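Side-chain contacts in exocyst complex component EXO70 (PDB 2B1E), which acts in the secretory pathway as a subunit of the exocyst, the complex that tethers secretory vesicles to sites of exocytosis, and plays a role in exocyst assembly: residues Asn307-Glu311 with Ala312-Thr316; Cys370-Ser373 with Asp374-Thr378; Gln426-Lys430 with Ser431-Leu435. All blocks are in the same frame, centred on the assembly; numbering follows the deposited sequence.

Interaction 1 (Asn307-Glu311 with Ala312-Thr316); sequences NGVTE and ATVDT
T310 caps the first turn of helix 311-323, its OG1 facing the amide nitrogens that open the helix. That oxygen stands between its own backbone N and carbonyl carbon (chi1 69°), a rotation that turns it toward the start of the helix, with T310 at the N-cap position. The first residue it meets is A312, whose N makes a weak and strongly bent bond to T310 OG1, while A312 CB lies 3.5 Å from the same OG1. T313 N gives the straighter of the two capping bonds, also weak, at 3.3 Å from T310 OG1; the hydroxyl of T313 itself is bonded to N420. At V314 the regular helical ladder begins: its N reaches T310 O at 3.0 Å in the carbonyl plane. V314 CG2 meets V309 CG1 at 3.9 Å, the two valines crossing at about a right angle on an exposed flank. D315 N then donates to E311 O at 2.8 Å, and the D315 carboxylate turns off to a salt bridge with R292. T316 OG1 and N reach A312 O from opposite faces of its plane. T310 and T313 press on helices 364-391 and 410-429, whereas A312, D315 and T316 lean on helix 268-299.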
# COMPACT_ATOMS: atom_id res chain seq x y z
N ASN A 307 34.33 -8.68 -9.04
CA ASN A 307 33.04 -9.21 -9.47
C ASN A 307 32.10 -9.47 -8.31
O ASN A 307 31.39 -10.48 -8.30
CB ASN A 307 33.25 -10.51 -10.24
CG ASN A 307 34.07 -10.31 -11.49
OD1 ASN A 307 33.65 -9.62 -12.40
ND2 ASN A 307 35.26 -10.90 -11.52
N GLY A 308 32.08 -8.56 -7.34
CA GLY A 308 31.22 -8.74 -6.18
C GLY A 308 29.89 -8.02 -6.23
O GLY A 308 29.45 -7.54 -7.28
N VAL A 309 29.25 -7.95 -5.06
CA VAL A 309 27.95 -7.30 -4.91
C VAL A 309 28.06 -5.82 -5.27
O VAL A 309 29.01 -5.14 -4.87
CB VAL A 309 27.43 -7.42 -3.46
CG1 VAL A 309 26.05 -6.80 -3.34
CG2 VAL A 309 27.39 -8.88 -3.04
N THR A 310 27.08 -5.30 -6.02
CA THR A 310 27.10 -3.90 -6.40
C THR A 310 26.11 -3.10 -5.56
O THR A 310 25.24 -3.67 -4.89
CB THR A 310 26.70 -3.68 -7.87
OG1 THR A 310 25.31 -3.99 -8.03
CG2 THR A 310 27.53 -4.55 -8.80
N GLU A 311 26.23 -1.78 -5.61
CA GLU A 311 25.34 -0.92 -4.86
C GLU A 311 23.93 -1.01 -5.42
O GLU A 311 22.95 -0.79 -4.71
CB GLU A 311 25.85 0.52 -4.88
CG GLU A 311 27.26 0.64 -4.29
CD GLU A 311 27.75 2.08 -4.17
OE1 GLU A 311 27.87 2.76 -5.22
OE2 GLU A 311 28.02 2.52 -3.03
N ALA A 312 23.81 -1.34 -6.71
CA ALA A 312 22.50 -1.47 -7.33
C ALA A 312 21.76 -2.57 -6.58
O ALA A 312 20.60 -2.43 -6.21
CB ALA A 312 22.63 -1.84 -8.81
N THR A 313 22.46 -3.67 -6.35
CA THR A 313 21.89 -4.82 -5.65
C THR A 313 21.57 -4.46 -4.20
O THR A 313 20.46 -4.71 -3.72
CB THR A 313 22.86 -6.02 -5.72
OG1 THR A 313 23.01 -6.41 -7.09
CG2 THR A 313 22.33 -7.20 -4.92
N VAL A 314 22.53 -3.86 -3.51
CA VAL A 314 22.32 -3.46 -2.12
C VAL A 314 21.07 -2.58 -2.04
O VAL A 314 20.18 -2.84 -1.23
CB VAL A 314 23.53 -2.66 -1.56
CG1 VAL A 314 23.27 -2.29 -0.11
CG2 VAL A 314 24.80 -3.49 -1.67
N ASP A 315 21.00 -1.57 -2.89
CA ASP A 315 19.86 -0.66 -2.90
C ASP A 315 18.54 -1.36 -3.23
O ASP A 315 17.53 -1.15 -2.55
CB ASP A 315 20.08 0.46 -3.92
CG ASP A 315 18.98 1.52 -3.88
OD1 ASP A 315 19.00 2.36 -2.95
OD2 ASP A 315 18.10 1.51 -4.77
N THR A 316 18.55 -2.17 -4.28
CA THR A 316 17.35 -2.88 -4.69
C THR A 316 16.75 -3.76 -3.59
O THR A 316 15.53 -3.78 -3.41
CB THR A 316 17.62 -3.76 -5.94
OG1 THR A 316 18.03 -2.92 -7.03
CG2 THR A 316 16.35 -4.50 -6.36

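Interaction 2 (Cys370-Ser373 with Asp374-Thr378); sequences CFIS and DCIDT
C375 places its sulfur over one face of the F371 ring, one helical turn earlier in helix 364-391. The SG atom lies 3.8 Å from the ring centroid and 25° off the ring normal, offset toward the rim, so that its nearest ring atom is F371 CZ at 3.4 Å. This Cys sulfur-aromatic contact depends on two different rotations: F371 CG lies opposite its backbone N (chi1 170°), whereas C375 SG lies opposite its own carbonyl carbon (chi1 -79°) and so leans back toward the ring. F286 and W342 each meet the same phenyl group edge-to-face.

The apolar flank is looser, with I372 CG2 and I376 CD1 4.3 Å apart. Another part of the contact is polar, though buried as well. D374 sits one turn beyond C370, its OD2 3.7 Å from C370 SG, and its carboxylate is held by R339, R444 and the indole nitrogen of W342; this gathering of donors would be expected to stabilise a negative charge. A turn further on, D377 forms a salt bridge with R444 too and accepts from T353 N. Here one water molecule bridges S373 and D377: it donates to S373 O at 2.9 Å and to D377 OD1 at 3.0 Å, spanning the carbonyl and the carboxylate beside the backbone bond from D377 N to S373 O. D374 O takes both T378 N and T378 OG1, which approach from opposite faces of its plane.

Within the all-helical C-terminal region, helix 364-391 is hemmed in from several directions. F371, C375 and T378 pack on helix 268-299, I376 reaches both helix 410-429 and helix 440-473, and C370, S373 and D377 also touch helix 440-473.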
# COMPACT_ATOMS: atom_id res chain seq x y z
N CYS A 370 4.76 -12.05 -7.89
CA CYS A 370 5.25 -11.82 -9.24
C CYS A 370 6.08 -10.54 -9.27
O CYS A 370 7.16 -10.50 -9.86
CB CYS A 370 4.08 -11.72 -10.23
SG CYS A 370 4.58 -11.78 -11.97
N PHE A 371 5.56 -9.49 -8.63
CA PHE A 371 6.26 -8.21 -8.58
C PHE A 371 7.66 -8.35 -7.99
O PHE A 371 8.62 -7.81 -8.53
CB PHE A 371 5.47 -7.20 -7.73
CG PHE A 371 6.24 -5.94 -7.44
CD1 PHE A 371 6.52 -5.04 -8.46
CD2 PHE A 371 6.72 -5.69 -6.16
CE1 PHE A 371 7.28 -3.90 -8.20
CE2 PHE A 371 7.49 -4.55 -5.90
CZ PHE A 371 7.77 -3.65 -6.92
N ILE A 372 7.77 -9.05 -6.87
CA ILE A 372 9.07 -9.22 -6.24
C ILE A 372 9.99 -10.00 -7.17
O ILE A 372 11.15 -9.63 -7.35
CB ILE A 372 8.95 -9.98 -4.90
CG1 ILE A 372 7.87 -9.31 -4.03
CG2 ILE A 372 10.29 -9.98 -4.18
CD1 ILE A 372 8.02 -7.81 -3.88
N SER A 373 9.46 -11.08 -7.74
CA SER A 373 10.22 -11.92 -8.66
C SER A 373 10.62 -11.11 -9.90
O SER A 373 11.72 -11.27 -10.42
CB SER A 373 9.40 -13.15 -9.07
OG SER A 373 9.28 -14.08 -8.00
N ASP A 374 9.72 -10.25 -10.36
CA ASP A 374 10.01 -9.42 -11.53
C ASP A 374 11.14 -8.45 -11.20
O ASP A 374 12.00 -8.19 -12.05
CB ASP A 374 8.77 -8.64 -11.96
CG ASP A 374 7.80 -9.48 -12.77
OD1 ASP A 374 8.12 -10.65 -13.06
OD2 ASP A 374 6.71 -8.96 -13.12
N CYS A 375 11.15 -7.94 -9.98
CA CYS A 375 12.19 -7.02 -9.53
C CYS A 375 13.56 -7.68 -9.52
O CYS A 375 14.55 -7.10 -9.97
CB CYS A 375 11.87 -6.49 -8.12
SG CYS A 375 10.63 -5.16 -8.06
N ILE A 376 13.62 -8.91 -9.00
CA ILE A 376 14.89 -9.63 -8.94
C ILE A 376 15.34 -10.01 -10.35
O ILE A 376 16.53 -9.98 -10.65
CB ILE A 376 14.76 -10.88 -8.04
CG1 ILE A 376 14.45 -10.42 -6.61
CG2 ILE A 376 16.06 -11.68 -8.05
CD1 ILE A 376 14.02 -11.54 -5.68
N ASP A 377 14.39 -10.34 -11.22
CA ASP A 377 14.73 -10.67 -12.61
C ASP A 377 15.33 -9.44 -13.28
O ASP A 377 16.33 -9.53 -14.02
CB ASP A 377 13.48 -11.07 -13.41
CG ASP A 377 13.11 -12.54 -13.25
OD1 ASP A 377 13.89 -13.31 -12.64
OD2 ASP A 377 12.03 -12.91 -13.74
N THR A 378 14.71 -8.29 -13.04
CA THR A 378 15.16 -7.04 -13.64
C THR A 378 16.56 -6.68 -13.17
O THR A 378 17.38 -6.21 -13.96
CB THR A 378 14.18 -5.89 -13.31
OG1 THR A 378 12.87 -6.26 -13.74
CG2 THR A 378 14.60 -4.60 -14.01
O HOH W 1 13.01 -13.83 -9.85

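Interaction 3 (Gln426-Lys430 with Ser431-Leu435)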
# COMPACT_ATOMS: atom_id res chain seq x y z
N GLN A 426 20.02 -13.98 0.51
CA GLN A 426 20.25 -13.79 1.94
C GLN A 426 19.23 -12.81 2.53
O GLN A 426 18.69 -13.04 3.61
CB GLN A 426 21.67 -13.27 2.18
CG GLN A 426 22.75 -14.22 1.69
CD GLN A 426 24.14 -13.70 1.93
OE1 GLN A 426 24.42 -12.52 1.71
NE2 GLN A 426 25.04 -14.57 2.38
N ILE A 427 18.98 -11.73 1.80
CA ILE A 427 18.04 -10.71 2.26
C ILE A 427 16.59 -11.19 2.18
O ILE A 427 15.72 -10.70 2.90
CB ILE A 427 18.23 -9.40 1.48
CG1 ILE A 427 19.54 -8.74 1.94
CG2 ILE A 427 17.04 -8.46 1.69
CD1 ILE A 427 19.90 -7.49 1.19
N VAL A 428 16.33 -12.15 1.29
CA VAL A 428 14.99 -12.70 1.16
C VAL A 428 14.75 -13.64 2.35
O VAL A 428 13.71 -13.59 2.99
CB VAL A 428 14.83 -13.51 -0.15
CG1 VAL A 428 13.60 -14.40 -0.07
CG2 VAL A 428 14.71 -12.56 -1.34
N GLU A 429 15.74 -14.47 2.63
CA GLU A 429 15.70 -15.44 3.72
C GLU A 429 15.56 -14.84 5.11
O GLU A 429 15.11 -15.52 6.04
CB GLU A 429 16.96 -16.30 3.67
CG GLU A 429 17.08 -17.36 4.75
CD GLU A 429 18.41 -18.09 4.69
OE1 GLU A 429 18.76 -18.62 3.61
OE2 GLU A 429 19.12 -18.13 5.73
N LYS A 430 15.94 -13.58 5.26
CA LYS A 430 15.88 -12.92 6.56
C LYS A 430 14.76 -11.90 6.70
O LYS A 430 14.73 -11.15 7.68
CB LYS A 430 17.21 -12.23 6.84
CG LYS A 430 18.39 -13.18 6.80
CD LYS A 430 19.66 -12.46 6.41
CE LYS A 430 20.76 -13.46 6.14
NZ LYS A 430 20.25 -14.57 5.28
N SER A 431 13.85 -11.86 5.74
CA SER A 431 12.76 -10.91 5.79
C SER A 431 11.42 -11.51 5.42
O SER A 431 11.32 -12.70 5.12
CB SER A 431 13.05 -9.73 4.86
OG SER A 431 13.13 -10.16 3.52
N GLU A 432 10.39 -10.68 5.44
CA GLU A 432 9.04 -11.11 5.10
C GLU A 432 9.02 -11.56 3.65
O GLU A 432 8.11 -12.26 3.21
CB GLU A 432 8.06 -9.95 5.29
CG GLU A 432 6.60 -10.38 5.26
CD GLU A 432 6.18 -11.13 6.51
OE1 GLU A 432 6.13 -10.51 7.60
OE2 GLU A 432 5.91 -12.34 6.42
N LEU A 433 10.03 -11.15 2.89
CA LEU A 433 10.12 -11.51 1.48
C LEU A 433 10.07 -13.03 1.31
O LEU A 433 9.44 -13.53 0.39
CB LEU A 433 11.41 -10.95 0.87
CG LEU A 433 11.45 -9.43 0.71
CD1 LEU A 433 12.83 -9.00 0.21
CD2 LEU A 433 10.35 -8.98 -0.26
N ASN A 434 10.73 -13.74 2.22
CA ASN A 434 10.77 -15.20 2.17
C ASN A 434 9.38 -15.82 2.11
O ASN A 434 9.12 -16.73 1.32
CB ASN A 434 11.54 -15.75 3.37
CG ASN A 434 11.98 -17.19 3.17
OD1 ASN A 434 12.33 -17.59 2.06
ND2 ASN A 434 11.98 -17.97 4.25
N LEU A 435 8.47 -15.30 2.93
CA LEU A 435 7.10 -15.81 2.97
C LEU A 435 6.25 -15.34 1.80
O LEU A 435 5.33 -16.03 1.38
CB LEU A 435 6.43 -15.42 4.28
CG LEU A 435 7.11 -15.95 5.55
CD1 LEU A 435 6.28 -15.57 6.76
CD2 LEU A 435 7.26 -17.46 5.46
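I427 offers its carbonyl oxygen to the hydroxyl of S431 as helix 410-429 runs out. S431 OG donates to I427 O at 2.7 Å, lying in the carbonyl plane with a C=O...O angle of 152°. Beside this bond the isoleucine makes a looser apolar contact, its CG2 4.5 Å from L433 CD1; the outer part of its chain leads away from the turn, and the side chain touches M317 of helix 311-323.

V428 is buried and packs against both L433 and N434. Its CG1 points at the backbone of N434, 3.7 Å from N434 CA, and approaches L433 CB at 4.2 Å. The carbonyl of V428 is met by the turn that follows: S431 N bonds to V428 O at 3.3 Å, with the donor well above the carbonyl plane rather than on a lone pair, while N434 CB comes close to the same oxygen.

The chain thus breaks one helix and starts a short one, 433-436, with a serine at the junction. S431 OG stands between its backbone N and carbonyl carbon (chi1 63°), where it serves two bonds at once: it donates back to the end of the first helix and accepts a weak capping bond from L433 N. In the Exo70 C-terminal region this turn lies against helix 311-323, which S431 touches through R321 and L433 through L320.

E429 directs its CB away from the turn, while its CA lies near the amide carbon of N434. K430 follows in the loop, and its long chain folds back along the helix, bent at its last torsion. Its ammonium NZ bonds to Q426 O at 2.8 Å, with a long salt bridge to E429 OE2 alongside.

From the N terminus, the three contacts follow in series, and none nests within or crosses another. Interaction 1 comes first, where the loop after helix 268-299 turns into helix 311-323. Interaction 2 lies wholly along helix 364-391 and closes no loop, while interaction 3 closes the short turn between helices 410-429 and 433-436. Interactions 2 and 3 touch directly, I372 CG2 packing on L433 CD2 at 4.0 Å, with centres 14 Å apart. Interaction 1 touches neither, its nearest atoms staying about 5 Å from each, yet its helix packs on helix 364-391, beyond the residues of interaction 2, and also borders the turn of interaction 3.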